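Local coordinates for lipid-transfer protein (PDB 6OK1) that is a lipid-transfer protein of the thiolase superfamily, with the N- and C-terminal thiolase-like domains of that fold, at residues G164-S167 / E168-G171; G360-V363 / N364-G367. One frame throughout, in Å; residues are numbered along the deposited sequence.

Contact 1: residues G164-S167 / E168-G171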
loop_
_atom_site.group_PDB
_atom_site.type_symbol
_atom_site.label_atom_id
_atom_site.label_comp_id
_atom_site.label_asym_id
_atom_site.label_seq_id
_atom_site.Cartn_x
_atom_site.Cartn_y
_atom_site.Cartn_z
ATOM N N GLY A 164 -14.370 22.488 -27.758
ATOM C CA GLY A 164 -14.244 22.342 -29.187
ATOM C C GLY A 164 -12.984 21.649 -29.640
ATOM O O GLY A 164 -12.623 21.746 -30.812
ATOM N N ALA A 165 -12.291 20.961 -28.742
ATOM C CA ALA A 165 -11.196 20.108 -29.150
ATOM C C ALA A 165 -11.743 18.950 -29.963
ATOM O O ALA A 165 -12.887 18.515 -29.774
ATOM C CB ALA A 165 -10.444 19.568 -27.936
ATOM N N THR A 166 -10.908 18.459 -30.876
ATOM C CA THR A 166 -11.261 17.402 -31.797
ATOM C C THR A 166 -10.326 16.216 -31.599
ATOM O O THR A 166 -9.306 16.306 -30.919
ATOM C CB THR A 166 -11.149 17.857 -33.259
ATOM O OG1 THR A 166 -9.771 18.035 -33.585
ATOM C CG2 THR A 166 -11.896 19.179 -33.475
ATOM N N SER A 167 -10.648 15.133 -32.287
ATOM C CA SER A 167 -9.762 13.972 -32.262
ATOM C C SER A 167 -8.364 14.326 -32.761
ATOM O O SER A 167 -7.373 13.810 -32.248
ATOM C CB SER A 167 -10.345 12.840 -33.087
ATOM O OG SER A 167 -9.480 11.706 -33.113
ATOM N N GLU A 168 -8.252 15.202 -33.770
ATOM C CA GLU A 168 -6.919 15.551 -34.248
ATOM C C GLU A 168 -6.109 16.267 -33.179
ATOM O O GLU A 168 -4.874 16.149 -33.164
ATOM C CB GLU A 168 -7.016 16.412 -35.519
ATOM C CG GLU A 168 -7.421 15.600 -36.720
ATOM C CD GLU A 168 -7.336 16.367 -38.022
ATOM O OE1 GLU A 168 -7.448 17.607 -37.979
ATOM O OE2 GLU A 168 -7.141 15.723 -39.075
ATOM N N ASP A 169 -6.760 17.044 -32.299
ATOM C CA ASP A 169 -6.027 17.677 -31.202
ATOM C C ASP A 169 -5.413 16.629 -30.281
ATOM O O ASP A 169 -4.250 16.745 -29.880
ATOM C CB ASP A 169 -6.948 18.614 -30.420
ATOM C CG ASP A 169 -7.411 19.779 -31.248
ATOM O OD1 ASP A 169 -6.555 20.358 -31.938
ATOM O OD2 ASP A 169 -8.619 20.095 -31.223
ATOM N N PHE A 170 -6.170 15.582 -29.945
ATOM C CA PHE A 170 -5.589 14.482 -29.178
ATOM C C PHE A 170 -4.493 13.777 -29.979
ATOM O O PHE A 170 -3.465 13.359 -29.424
ATOM C CB PHE A 170 -6.686 13.480 -28.785
ATOM C CG PHE A 170 -7.808 14.075 -27.968
ATOM C CD1 PHE A 170 -7.591 15.126 -27.091
ATOM C CD2 PHE A 170 -9.107 13.572 -28.091
ATOM C CE1 PHE A 170 -8.633 15.651 -26.333
ATOM C CE2 PHE A 170 -10.154 14.104 -27.344
ATOM C CZ PHE A 170 -9.922 15.134 -26.465
ATOM N N GLY A 171 -4.706 13.630 -31.286
ATOM C CA GLY A 171 -3.729 12.979 -32.135
ATOM C C GLY A 171 -2.389 13.685 -32.164
ATOM O O GLY A 171 -1.341 13.035 -32.273
HETATM O O HOH W 1 -9.997 22.129 -32.423
#

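Contact 2: residues G360-V363 / N364-G367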
loop_
_atom_site.group_PDB
_atom_site.type_symbol
_atom_site.label_atom_id
_atom_site.label_comp_id
_atom_site.label_asym_id
_atom_site.label_seq_id
_atom_site.Cartn_x
_atom_site.Cartn_y
_atom_site.Cartn_z
ATOM N N GLY A 360 21.409 16.448 -18.623
ATOM C CA GLY A 360 21.837 16.728 -19.988
ATOM C C GLY A 360 21.997 15.506 -20.863
ATOM O O GLY A 360 22.568 15.608 -21.956
ATOM N N THR A 361 21.467 14.358 -20.443
ATOM C CA THR A 361 21.762 13.086 -21.083
ATOM C C THR A 361 20.557 12.461 -21.778
ATOM O O THR A 361 20.607 11.284 -22.145
ATOM C CB THR A 361 22.334 12.116 -20.057
ATOM O OG1 THR A 361 21.375 11.890 -19.014
ATOM C CG2 THR A 361 23.624 12.693 -19.431
ATOM N N SER A 362 19.495 13.224 -22.023
ATOM C CA SER A 362 18.385 12.685 -22.794
ATOM C C SER A 362 18.803 12.416 -24.240
ATOM O O SER A 362 19.571 13.180 -24.832
ATOM C CB SER A 362 17.204 13.652 -22.781
ATOM O OG SER A 362 16.257 13.261 -23.759
ATOM N N VAL A 363 18.266 11.338 -24.821
ATOM C CA VAL A 363 18.479 11.063 -26.248
ATOM C C VAL A 363 17.881 12.154 -27.126
ATOM O O VAL A 363 18.295 12.313 -28.279
ATOM C CB VAL A 363 17.914 9.679 -26.648
ATOM C CG1 VAL A 363 18.583 8.583 -25.827
ATOM C CG2 VAL A 363 16.375 9.640 -26.501
ATOM N N ASN A 364 16.921 12.923 -26.602
ATOM C CA ASN A 364 16.355 14.075 -27.296
ATOM C C ASN A 364 16.514 15.333 -26.452
ATOM O O ASN A 364 15.569 16.110 -26.296
ATOM C CB ASN A 364 14.880 13.825 -27.621
ATOM C CG ASN A 364 14.695 12.759 -28.679
ATOM O OD1 ASN A 364 15.335 12.800 -29.728
ATOM N ND2 ASN A 364 13.829 11.787 -28.405
ATOM N N GLN A 365 17.706 15.535 -25.915
ATOM C CA GLN A 365 17.987 16.693 -25.081
ATOM C C GLN A 365 17.660 17.985 -25.832
ATOM O O GLN A 365 18.243 18.236 -26.901
ATOM C CB GLN A 365 19.448 16.680 -24.657
ATOM C CG GLN A 365 19.790 17.682 -23.576
ATOM C CD GLN A 365 19.218 17.316 -22.238
ATOM O OE1 GLN A 365 19.120 16.138 -21.888
ATOM N NE2 GLN A 365 18.857 18.336 -21.461
ATOM N N PRO A 366 16.732 18.817 -25.327
ATOM C CA PRO A 366 16.368 20.080 -25.987
ATOM C C PRO A 366 17.261 21.227 -25.543
ATOM O O PRO A 366 16.782 22.306 -25.178
ATOM C CB PRO A 366 14.927 20.292 -25.538
ATOM C CG PRO A 366 14.916 19.742 -24.145
ATOM C CD PRO A 366 15.884 18.570 -24.149
ATOM N N GLY A 367 18.553 20.992 -25.529
ATOM C CA GLY A 367 19.472 21.954 -24.957
ATOM C C GLY A 367 19.492 21.866 -23.440
ATOM O O GLY A 367 19.005 20.910 -22.835
#

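Contact 1: residues G164-S167 / E168-G171
The Asp-169 side chain lies back over the backbone of Ala-165 and Thr-166, its OD2 packed 3.3 Å from Ala-165 CA and bonded to the amide of Thr-166. That bond is short and fairly straight: Thr-166 N to Asp-169 OD2 is 2.8 Å with an N-H...O angle of 159°, and the amide meets the oxygen on its anti side, 25° out of the carboxylate plane. With CG placed beside its own backbone N (chi1 -65°), the aspartate reaches back along the chain instead of out from the helix. Through this bond Thr-166 and Asp-169 form a capping box, with Thr-166 as the N-cap of helix 167-182, which follows helix 148-163 after a short turn in the thiolase N-terminal domain. Separately, Glu-168 N donates weakly to Thr-166 OG1, 3.2 Å away, the N-H of Glu-168 well off line, and the same hydroxyl makes a long, weak bond to Asp-169 OD2. A water donates to both Gly-164 O and Asp-169 OD2, so OD2 is gripped by a backbone amide, a water and, weakly, a hydroxyl; this gathering of donors would be expected to stabilise the negative charge. Asp-169 OD1 forms a salt bridge with Arg-172, one turn further on. The helical bond from Gly-171 N to Ser-167 O is short at 2.8 Å, while the i to i+4 bond from Phe-170 N to Thr-166 O is long and weak; Asp-169 N also donates weakly to Thr-166 O. Thr-166 O sits 3.9 Å above the plane of the Phe-170 ring, offset toward the rim, while the ring packs on Ala-156 and Met-160 of helix 148-163. Ser-167 OG turns from the capping site to Gln-200 of helix 196-201.

Contact 2: residues G360-V363 / N364-G367
Two torsions fold the Gln-365 side chain back over the preceding backbone: CG is anti to the backbone N (chi1 -169°), and the bend at chi2 (71°) swings the terminal amide toward Gly-360 and Ser-362. There Gln-365 OE1 accepts from Ser-362 N at 2.9 Å, with the donor in the carbonyl plane and an N-H...O angle of 153°. The amide carbon rests against the glycine, Gln-365 CD lying 3.5 Å from Gly-360 CA, where no side chain intervenes. At the other end of the amide, Gln-365 NE2 donates to Leu-357 O and also, at 2.9 Å and almost within its own amide plane, to Gly-367 O, although Gly-367 is poorly ordered. The bonds to Ser-362 N and Leu-357 O hold the amide at both its oxygen and its nitrogen and so limit its rotation. Ser-362 contributes a second link, an ST turn in which its OG accepts from Asn-364 N at 2.9 Å; Glu-353 of helix 348-359 is the other partner of this hydroxyl and may orient it. The backbone bond from Gln-365 N to Ser-362 O is weak, at 3.2 Å. Val-363 and Asn-364 meet more loosely, the methyl CG2 of Val-363 lying 3.8 Å from Asn-364 ND2. The polar end of Asn-364 is engaged beyond the turn: OD1 bonds to Thr-183 and ND2 to Thr-335 O. Gly-360, with positive phi, is the C-prime residue of a Schellman motif, in which Thr-361 N reaches Arg-356 O and Gly-360 N reaches Leu-357 O. The whole is thus a Schellman C-cap of helix 348-359 running into an ST turn at Ser-362 and an inverse gamma turn centred on Pro-366, on the connection to strand 371-375 of the thiolase C-terminal domain.

Overall arrangement
Following the chain from its N terminus, contact 1 comes first, closing the short turn between helix 148-163 and helix 167-182 in the N-terminal thiolase range. Nearly two hundred residues later, contact 2 closes the bend between helix 348-359 and strand 371-375 in the C-terminal range. The two are in series, neither nested nor crossed, and do not touch: their centres are 28 Å apart and their nearest atoms about 16 Å. One joins helix to helix at a helix start, whereas the other leads from a helix end toward the central mixed sheet. Helix 167-182 nevertheless links their surroundings, since His-180 near its end makes a weak bond to Asn-364.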